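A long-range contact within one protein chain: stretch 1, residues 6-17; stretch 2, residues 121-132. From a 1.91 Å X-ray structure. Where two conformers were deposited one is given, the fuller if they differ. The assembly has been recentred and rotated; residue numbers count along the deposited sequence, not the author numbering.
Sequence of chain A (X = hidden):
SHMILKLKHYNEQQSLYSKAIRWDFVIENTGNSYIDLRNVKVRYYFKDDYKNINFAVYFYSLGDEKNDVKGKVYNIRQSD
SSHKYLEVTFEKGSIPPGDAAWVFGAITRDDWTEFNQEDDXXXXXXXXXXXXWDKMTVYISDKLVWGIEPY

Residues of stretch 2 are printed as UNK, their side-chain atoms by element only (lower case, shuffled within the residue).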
# COMPACT_ATOMS: atom_id res chain seq x y z
N LYS A 6 -10.33 0.59 3.08
CA LYS A 6 -9.61 1.39 2.05
C LYS A 6 -9.70 2.83 2.51
O LYS A 6 -10.58 3.17 3.30
CB LYS A 6 -10.27 1.26 0.68
CG LYS A 6 -10.36 -0.21 0.20
CD LYS A 6 -10.85 -0.24 -1.26
CE LYS A 6 -10.83 -1.66 -1.83
NZ LYS A 6 -11.51 -1.65 -3.15
N LEU A 7 -8.80 3.69 2.03
CA LEU A 7 -8.83 5.08 2.46
C LEU A 7 -8.95 5.99 1.22
O LEU A 7 -8.26 5.79 0.20
CB LEU A 7 -7.51 5.41 3.19
CG LEU A 7 -7.38 6.90 3.58
CD1 LEU A 7 -6.62 7.09 4.87
CD2 LEU A 7 -6.64 7.70 2.50
N LYS A 8 -9.77 7.04 1.33
CA LYS A 8 -9.81 8.09 0.30
C LYS A 8 -9.44 9.41 0.96
O LYS A 8 -9.59 9.54 2.16
CB LYS A 8 -11.24 8.24 -0.26
CG LYS A 8 -11.81 7.02 -0.99
CD LYS A 8 -13.21 7.38 -1.58
CE LYS A 8 -13.76 6.28 -2.46
NZ LYS A 8 -15.08 6.69 -3.05
N HIS A 9 -8.91 10.35 0.18
CA HIS A 9 -8.45 11.61 0.75
C HIS A 9 -8.85 12.69 -0.21
O HIS A 9 -8.95 12.45 -1.44
CB HIS A 9 -6.92 11.55 0.87
CG HIS A 9 -6.26 12.88 1.09
ND1 HIS A 9 -6.57 13.71 2.16
CD2 HIS A 9 -5.25 13.50 0.41
CE1 HIS A 9 -5.79 14.79 2.11
NE2 HIS A 9 -4.98 14.69 1.06
N TYR A 10 -9.08 13.89 0.32
CA TYR A 10 -9.27 15.04 -0.53
C TYR A 10 -8.60 16.19 0.13
O TYR A 10 -8.74 16.43 1.31
CB TYR A 10 -10.77 15.37 -0.76
CG TYR A 10 -10.89 16.62 -1.61
CD1 TYR A 10 -10.20 16.70 -2.84
CD2 TYR A 10 -11.63 17.74 -1.20
CE1 TYR A 10 -10.25 17.82 -3.63
CE2 TYR A 10 -11.71 18.88 -2.00
CZ TYR A 10 -11.01 18.92 -3.21
OH TYR A 10 -11.04 20.04 -4.03
N ASN A 11 -7.80 16.95 -0.61
CA ASN A 11 -7.15 18.14 -0.02
C ASN A 11 -7.66 19.44 -0.65
O ASN A 11 -7.32 19.78 -1.81
CB ASN A 11 -5.62 18.06 -0.19
CG ASN A 11 -4.85 18.93 0.82
OD1 ASN A 11 -5.31 20.02 1.21
ND2 ASN A 11 -3.63 18.45 1.25
N GLU A 12 -8.45 20.19 0.11
CA GLU A 12 -9.11 21.39 -0.36
C GLU A 12 -8.13 22.49 -0.68
O GLU A 12 -8.47 23.42 -1.39
CB GLU A 12 -10.08 21.91 0.73
CG GLU A 12 -11.29 21.00 0.95
CD GLU A 12 -11.01 19.81 1.89
OE1 GLU A 12 -9.90 19.68 2.44
OE2 GLU A 12 -11.93 18.99 2.10
N GLN A 13 -6.92 22.42 -0.11
CA GLN A 13 -5.87 23.40 -0.36
C GLN A 13 -4.85 22.86 -1.33
O GLN A 13 -3.86 22.21 -0.91
CB GLN A 13 -5.09 23.73 0.94
CG GLN A 13 -5.93 24.10 2.16
CD GLN A 13 -6.40 25.53 2.11
OE1 GLN A 13 -5.90 26.32 1.32
NE2 GLN A 13 -7.37 25.87 2.97
N GLN A 14 -5.02 23.14 -2.61
CA GLN A 14 -4.09 22.56 -3.58
C GLN A 14 -2.99 23.53 -4.03
O GLN A 14 -2.19 23.19 -4.87
CB GLN A 14 -4.84 21.95 -4.76
CG GLN A 14 -5.48 20.60 -4.34
CD GLN A 14 -6.08 19.88 -5.49
OE1 GLN A 14 -5.76 20.16 -6.66
NE2 GLN A 14 -6.98 18.93 -5.19
N SER A 15 -2.97 24.74 -3.48
CA SER A 15 -1.84 25.68 -3.72
C SER A 15 -0.60 25.12 -3.02
O SER A 15 -0.72 24.53 -1.94
CB SER A 15 -2.14 27.03 -3.10
OG SER A 15 -3.13 27.69 -3.85
N LEU A 16 0.57 25.30 -3.61
CA LEU A 16 1.81 24.79 -3.01
C LEU A 16 2.03 25.49 -1.64
O LEU A 16 2.43 24.87 -0.68
CB LEU A 16 2.99 25.06 -3.95
CG LEU A 16 2.98 24.27 -5.27
CD1 LEU A 16 4.36 24.33 -5.87
CD2 LEU A 16 2.55 22.80 -4.96
N TYR A 17 1.80 26.80 -1.58
CA TYR A 17 1.92 27.51 -0.30
C TYR A 17 0.57 27.72 0.37
O TYR A 17 -0.33 28.31 -0.22
CB TYR A 17 2.63 28.85 -0.52
CG TYR A 17 4.06 28.64 -0.97
CD1 TYR A 17 5.06 28.40 -0.04
CD2 TYR A 17 4.41 28.66 -2.31
CE1 TYR A 17 6.40 28.20 -0.43
CE2 TYR A 17 5.75 28.46 -2.72
CZ TYR A 17 6.73 28.22 -1.77
OH TYR A 17 8.05 28.01 -2.13
N UNK A 121 5.03 14.20 1.39
CA UNK A 121 4.71 12.89 0.79
C UNK A 121 3.17 12.73 0.57
O UNK A 121 2.74 12.22 -0.48
c UNK A 121 5.84 7.30 -0.65
c UNK A 121 4.01 9.43 1.63
c UNK A 121 5.23 11.77 1.72
c UNK A 121 5.26 8.28 0.17
c UNK A 121 6.96 7.66 -1.35
c UNK A 121 6.96 9.92 -0.44
c UNK A 121 5.01 10.30 1.23
c UNK A 121 5.81 9.59 0.29
c UNK A 121 7.53 8.96 -1.25
n UNK A 121 4.16 8.22 0.97
N UNK A 122 2.35 13.12 1.53
CA UNK A 122 0.90 12.82 1.40
C UNK A 122 0.13 13.82 0.53
O UNK A 122 -1.07 13.66 0.37
c UNK A 122 0.25 12.73 2.80
o UNK A 122 0.74 11.57 3.47
N UNK A 123 0.80 14.86 0.02
CA UNK A 123 0.13 15.96 -0.69
C UNK A 123 -0.50 15.49 -2.01
O UNK A 123 0.18 14.89 -2.85
c UNK A 123 1.21 18.74 -2.81
c UNK A 123 0.56 18.26 -1.71
c UNK A 123 0.75 19.87 -3.48
c UNK A 123 -0.39 20.49 -3.07
c UNK A 123 -1.08 20.05 -1.97
c UNK A 123 -0.61 18.92 -1.27
c UNK A 123 1.12 17.06 -0.96
N UNK A 124 -1.79 15.78 -2.19
CA UNK A 124 -2.52 15.26 -3.38
C UNK A 124 -3.07 16.43 -4.20
O UNK A 124 -3.87 17.22 -3.71
c UNK A 124 -4.62 13.70 -4.01
c UNK A 124 -3.65 14.28 -2.96
c UNK A 124 -3.87 13.16 -5.19
c UNK A 124 -5.56 12.56 -3.41
N UNK A 125 -2.62 16.55 -5.44
CA UNK A 125 -3.08 17.61 -6.34
C UNK A 125 -3.76 17.03 -7.55
O UNK A 125 -3.54 15.88 -7.89
o UNK A 125 0.71 19.46 -7.30
c UNK A 125 -1.32 19.32 -6.07
c UNK A 125 -1.88 18.33 -6.93
c UNK A 125 -0.24 20.07 -6.80
n UNK A 125 -0.39 21.38 -6.87
N UNK A 126 -4.55 17.84 -8.21
CA UNK A 126 -5.12 17.49 -9.51
C UNK A 126 -6.43 16.75 -9.43
O UNK A 126 -6.91 16.33 -10.43
N UNK A 127 -7.01 16.55 -8.24
CA UNK A 127 -8.31 15.84 -8.15
C UNK A 127 -9.40 16.80 -7.62
O UNK A 127 -9.10 17.89 -7.14
n UNK A 127 -8.33 13.96 -4.89
c UNK A 127 -8.23 14.56 -7.30
c UNK A 127 -7.93 14.88 -5.84
o UNK A 127 -7.36 15.97 -5.55
N UNK A 128 -10.67 16.43 -7.76
CA UNK A 128 -11.69 17.39 -7.39
C UNK A 128 -12.62 16.86 -6.31
O UNK A 128 -13.55 17.57 -5.90
c UNK A 128 -12.48 17.84 -8.61
o UNK A 128 -13.20 16.73 -9.12
N UNK A 129 -12.37 15.62 -5.87
CA UNK A 129 -13.12 15.05 -4.77
C UNK A 129 -12.33 13.92 -4.15
O UNK A 129 -11.18 13.71 -4.51
c UNK A 129 -14.47 14.52 -5.20
c UNK A 129 -14.22 13.28 -6.16
o UNK A 129 -15.27 14.22 -4.01
N UNK A 130 -12.94 13.22 -3.19
CA UNK A 130 -12.21 12.20 -2.41
C UNK A 130 -11.84 11.05 -3.36
O UNK A 130 -12.69 10.61 -4.13
c UNK A 130 -12.27 12.48 0.91
c UNK A 130 -14.19 14.51 0.96
c UNK A 130 -14.12 13.59 -0.11
c UNK A 130 -12.32 13.39 2.01
c UNK A 130 -13.28 14.40 2.01
c UNK A 130 -13.12 11.67 -1.28
c UNK A 130 -13.20 12.59 -0.13
N UNK A 131 -10.59 10.58 -3.30
CA UNK A 131 -10.12 9.56 -4.23
C UNK A 131 -9.31 8.60 -3.40
O UNK A 131 -8.69 9.03 -2.44
o UNK A 131 -9.78 11.21 -5.93
c UNK A 131 -9.13 10.20 -5.22
N UNK A 132 -9.27 7.32 -3.77
CA UNK A 132 -8.32 6.38 -3.08
C UNK A 132 -6.92 6.95 -3.13
O UNK A 132 -6.48 7.44 -4.17
c UNK A 132 -8.32 5.01 -3.77
c UNK A 132 -11.35 3.46 -2.00
c UNK A 132 -10.11 4.06 -2.22
c UNK A 132 -12.17 3.12 -3.07
c UNK A 132 -9.67 4.32 -3.55
c UNK A 132 -11.78 3.39 -4.39
c UNK A 132 -10.52 4.01 -4.61
o UNK A 132 -13.42 2.57 -2.81
O HOH W 1 -6.59 16.12 -3.01

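Position 121 carries one carbon followed by fused five- and six-membered rings that hold eight carbons and one nitrogen. This is the indole of Trp 121, buried and out of reach of stretch 1. Position 122 has one carbon and one oxygen, the latter bonded elsewhere in the structure. A lone hydroxyl on an unbranched carbon identifies Ser 122, whose backbone O lies 4.1 Å from NE2 of His 9.

At position 123 one carbon leads to a six-membered ring of carbon alone, with no oxygen on it: Phe 123. Its CB points away, but the t rotamer at chi1 brings the ring back, so that O of Gln 13 and O of Gln 14 lie at its edge and CD2 of Leu 16 packs 3.7 Å from Phe 123 CE2. Position 124 has four carbons forked at the second, which is leucine. CB of Leu 124 meets the edge of the imidazole, 3.8 Å from CD2 of His 9.

Position 125 holds three carbons, the third bearing one oxygen and one nitrogen. The terminal amide and its length give Gln 125, whose NE2 donates a hydrogen bond to O of Gln 14 (3.2 Å). Position 126 has no side-chain atoms and is Gly 126. Its phi of 87° by itself favours glycine, and its N donates to OE1 of Gln 14 at 3.0 Å.

Position 127 has two carbons, the second with one oxygen and one nitrogen: an amide one carbon shorter, Asn 127. Its backbone O accepts a hydrogen bond from NE2 of Gln 14 (3.1 Å) and also lies at the edge of the Tyr 10 ring. Position 128, one carbon and one oxygen, is Ser 128; its side chain points away, while its backbone C approaches CE1 of Tyr 10 to 3.7 Å.

The first side-chain carbon at position 129 carries both an oxygen and a carbon, the branching of Thr 129. Although the side chain points away, CA sits over the Tyr 10 ring, 4.2 Å from its centroid. Position 130 again shows one carbon and a six-carbon ring without oxygen, Phe 130. CB of Tyr 10 stands almost on the ring normal, 3.5 Å from the Phe 130 centroid, and the edge of the Tyr 10 ring turns toward the same aromatic face.

Position 131 has one carbon and one oxygen and is Ser 131, its OG donating to O of Thr 129 (3.2 Å). Position 132 has one carbon and a six-carbon ring bearing an oxygen, Tyr 132; CE of Lys 8 lies over its face, 3.9 Å from the centroid.

The contact joins a short antiparallel pairing to a looped segment. His 9 N donates to Ser 131 O (2.9 Å) and Ser 131 N to His 9 O (3.1 Å), fixing the register, while aromatic rings cover the neighbouring side chains. Farther along, the Gln 14 amide engages two successive backbone groups, and a water links Asn 11 N, Leu 124 O and Asn 127 OD1.

Stretch 2 (121-132) WSFLQGNSTFSY
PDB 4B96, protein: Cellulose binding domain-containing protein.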